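Pollen receptor-like kinase 3 (Arabidopsis thaliana, PDB 5WLS) is a pollen receptor-like kinase whose leucine-rich-repeat extracellular domain resembles the SERK co-receptors and probably takes part in signal perception at the pollen cell surface. Local coordinates at residues I178-T181 with I182-K186. Sequence-based numbering, arbitrary orientation.
Sequences IPIT and ISDRK
Arg185 reaches back four residues to the carbonyl oxygen of Thr181. From CB, a chi1 of -55° turns CG to the side of the backbone N, and the extended chain from CG to NE then carries the guanidinium to Thr181 O. On the way CG passes 3.4 Å from Thr181 O, and CD lies at the same range. NE donates to Thr181 O at 2.8 Å, nearly in line with the C=O bond, and the oxygen sits at the guanidinium edge, in its plane. Beyond CZ, NH1 bonds to Asn161 O; NH2 is hydrogen-bonded elsewhere too, so NE and both terminal nitrogens are held, which should restrain the group's rotation. This short helix, 180-183, lies on the convex side of the leucine-rich-repeat solenoid, where the chain leads into 189-191, an outermost strand of the sheet. Pro179 occupies its N-cap position. The proline carbonyl oxygen takes two backbone N-H groups: Ser183 N at 3.1 Å, in the carbonyl plane, and Ile182 N at 3.0 Å, from above that plane. Ile182 runs beside the proline ring, its CD1 4.1 Å from Pro179 CG. A water donates to Ile178 O at 2.8 Å and also hydrogen-bonds Ser183 OG.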
ATOM      1  N   ILE A 178      11.045  -1.589  20.058  1.00 41.87           N
ATOM      2  CA  ILE A 178      10.383  -0.630  19.169  1.00 43.54           C
ATOM      3  C   ILE A 178      11.261   0.610  19.038  1.00 49.91           C
ATOM      4  O   ILE A 178      11.703   1.163  20.061  1.00 46.23           O
ATOM      5  CB  ILE A 178       8.991  -0.283  19.688  1.00 45.33           C
ATOM      6  CG1 ILE A 178       8.030  -1.425  19.357  1.00 52.95           C
ATOM      7  CG2 ILE A 178       8.497   1.026  19.084  1.00 41.03           C
ATOM      8  CD1 ILE A 178       6.629  -1.194  19.810  1.00 52.40           C
ATOM      9  N   PRO A 179      11.563   1.057  17.821  1.00 48.96           N
ATOM     10  CA  PRO A 179      12.504   2.172  17.650  1.00 49.02           C
ATOM     11  C   PRO A 179      12.009   3.429  18.349  1.00 50.59           C
ATOM     12  O   PRO A 179      10.847   3.819  18.215  1.00 49.10           O
ATOM     13  CB  PRO A 179      12.560   2.355  16.128  1.00 50.59           C
ATOM     14  CG  PRO A 179      12.115   1.039  15.566  1.00 52.47           C
ATOM     15  CD  PRO A 179      11.092   0.525  16.532  1.00 51.35           C
ATOM     16  N   ILE A 180      12.904   4.065  19.112  1.00 51.02           N
ATOM     17  CA  ILE A 180      12.534   5.305  19.781  1.00 48.95           C
ATOM     18  C   ILE A 180      12.365   6.449  18.789  1.00 42.20           C
ATOM     19  O   ILE A 180      11.735   7.460  19.123  1.00 47.81           O
ATOM     20  CB  ILE A 180      13.556   5.681  20.872  1.00 50.01           C
ATOM     21  CG1 ILE A 180      14.921   6.003  20.262  1.00 51.08           C
ATOM     22  CG2 ILE A 180      13.667   4.571  21.911  1.00 43.45           C
ATOM     23  CD1 ILE A 180      15.894   6.605  21.251  1.00 56.22           C
ATOM     24  N   THR A 181      12.923   6.327  17.578  1.00 35.52           N
ATOM     25  CA  THR A 181      12.579   7.261  16.508  1.00 40.86           C
ATOM     26  C   THR A 181      11.074   7.311  16.275  1.00 48.40           C
ATOM     27  O   THR A 181      10.547   8.341  15.835  1.00 46.97           O
ATOM     28  CB  THR A 181      13.308   6.891  15.215  1.00 46.72           C
ATOM     29  OG1 THR A 181      13.276   5.472  15.027  1.00 49.98           O
ATOM     30  CG2 THR A 181      14.762   7.349  15.283  1.00 44.98           C
ATOM     31  N   ILE A 182      10.371   6.215  16.548  1.00 38.98           N
ATOM     32  CA  ILE A 182       8.918   6.175  16.409  1.00 46.14           C
ATOM     33  C   ILE A 182       8.229   6.553  17.715  1.00 45.99           C
ATOM     34  O   ILE A 182       7.324   7.391  17.735  1.00 49.42           O
ATOM     35  CB  ILE A 182       8.470   4.777  15.931  1.00 46.82           C
ATOM     36  CG1 ILE A 182       8.957   4.503  14.510  1.00 43.60           C
ATOM     37  CG2 ILE A 182       6.956   4.646  16.010  1.00 38.95           C
ATOM     38  CD1 ILE A 182       8.807   3.053  14.091  1.00 43.74           C
ATOM     39  N   SER A 183       8.654   5.948  18.827  1.00 40.12           N
ATOM     40  CA  SER A 183       7.905   6.058  20.074  1.00 36.50           C
ATOM     41  C   SER A 183       8.055   7.419  20.745  1.00 42.89           C
ATOM     42  O   SER A 183       7.208   7.781  21.568  1.00 45.92           O
ATOM     43  CB  SER A 183       8.330   4.951  21.041  1.00 34.90           C
ATOM     44  OG  SER A 183       9.725   4.984  21.277  1.00 46.34           O
ATOM     45  N   ASP A 184       9.107   8.180  20.428  1.00 39.81           N
ATOM     46  CA  ASP A 184       9.247   9.509  21.017  1.00 49.00           C
ATOM     47  C   ASP A 184       8.260  10.516  20.443  1.00 49.81           C
ATOM     48  O   ASP A 184       8.014  11.550  21.073  1.00 55.74           O
ATOM     49  CB  ASP A 184      10.667  10.045  20.814  1.00 43.90           C
ATOM     50  CG  ASP A 184      11.658   9.475  21.806  1.00 56.66           C
ATOM     51  OD1 ASP A 184      11.227   8.973  22.865  1.00 60.19           O
ATOM     52  OD2 ASP A 184      12.875   9.547  21.533  1.00 65.18           O
ATOM     53  N   ARG A 185       7.693  10.241  19.272  1.00 46.20           N
ATOM     54  CA  ARG A 185       6.908  11.250  18.573  1.00 42.21           C
ATOM     55  C   ARG A 185       5.573  11.479  19.275  1.00 46.84           C
ATOM     56  O   ARG A 185       4.886  10.529  19.660  1.00 52.05           O
ATOM     57  CB  ARG A 185       6.698  10.832  17.121  1.00 40.56           C
ATOM     58  CG  ARG A 185       8.008  10.555  16.402  1.00 47.30           C
ATOM     59  CD  ARG A 185       7.784  10.106  14.975  1.00 50.28           C
ATOM     60  NE  ARG A 185       9.026  10.115  14.205  1.00 55.20           N
ATOM     61  CZ  ARG A 185       9.267  10.905  13.162  1.00 50.19           C
ATOM     62  NH1 ARG A 185       8.351  11.765  12.749  1.00 53.27           N
ATOM     63  NH2 ARG A 185      10.428  10.822  12.527  1.00 43.91           N
ATOM     64  N   LYS A 186       5.207  12.751  19.431  1.00 54.77           N
ATOM     65  CA  LYS A 186       4.062  13.157  20.237  1.00 52.33           C
ATOM     66  C   LYS A 186       2.807  13.429  19.415  1.00 53.70           C
ATOM     67  O   LYS A 186       1.773  13.785  19.990  1.00 57.79           O
ATOM     68  CB  LYS A 186       4.414  14.401  21.059  1.00 44.28           C
TER
HETATM   69  O   HOH W   1      10.485   2.357  22.274  1.00 34.17           O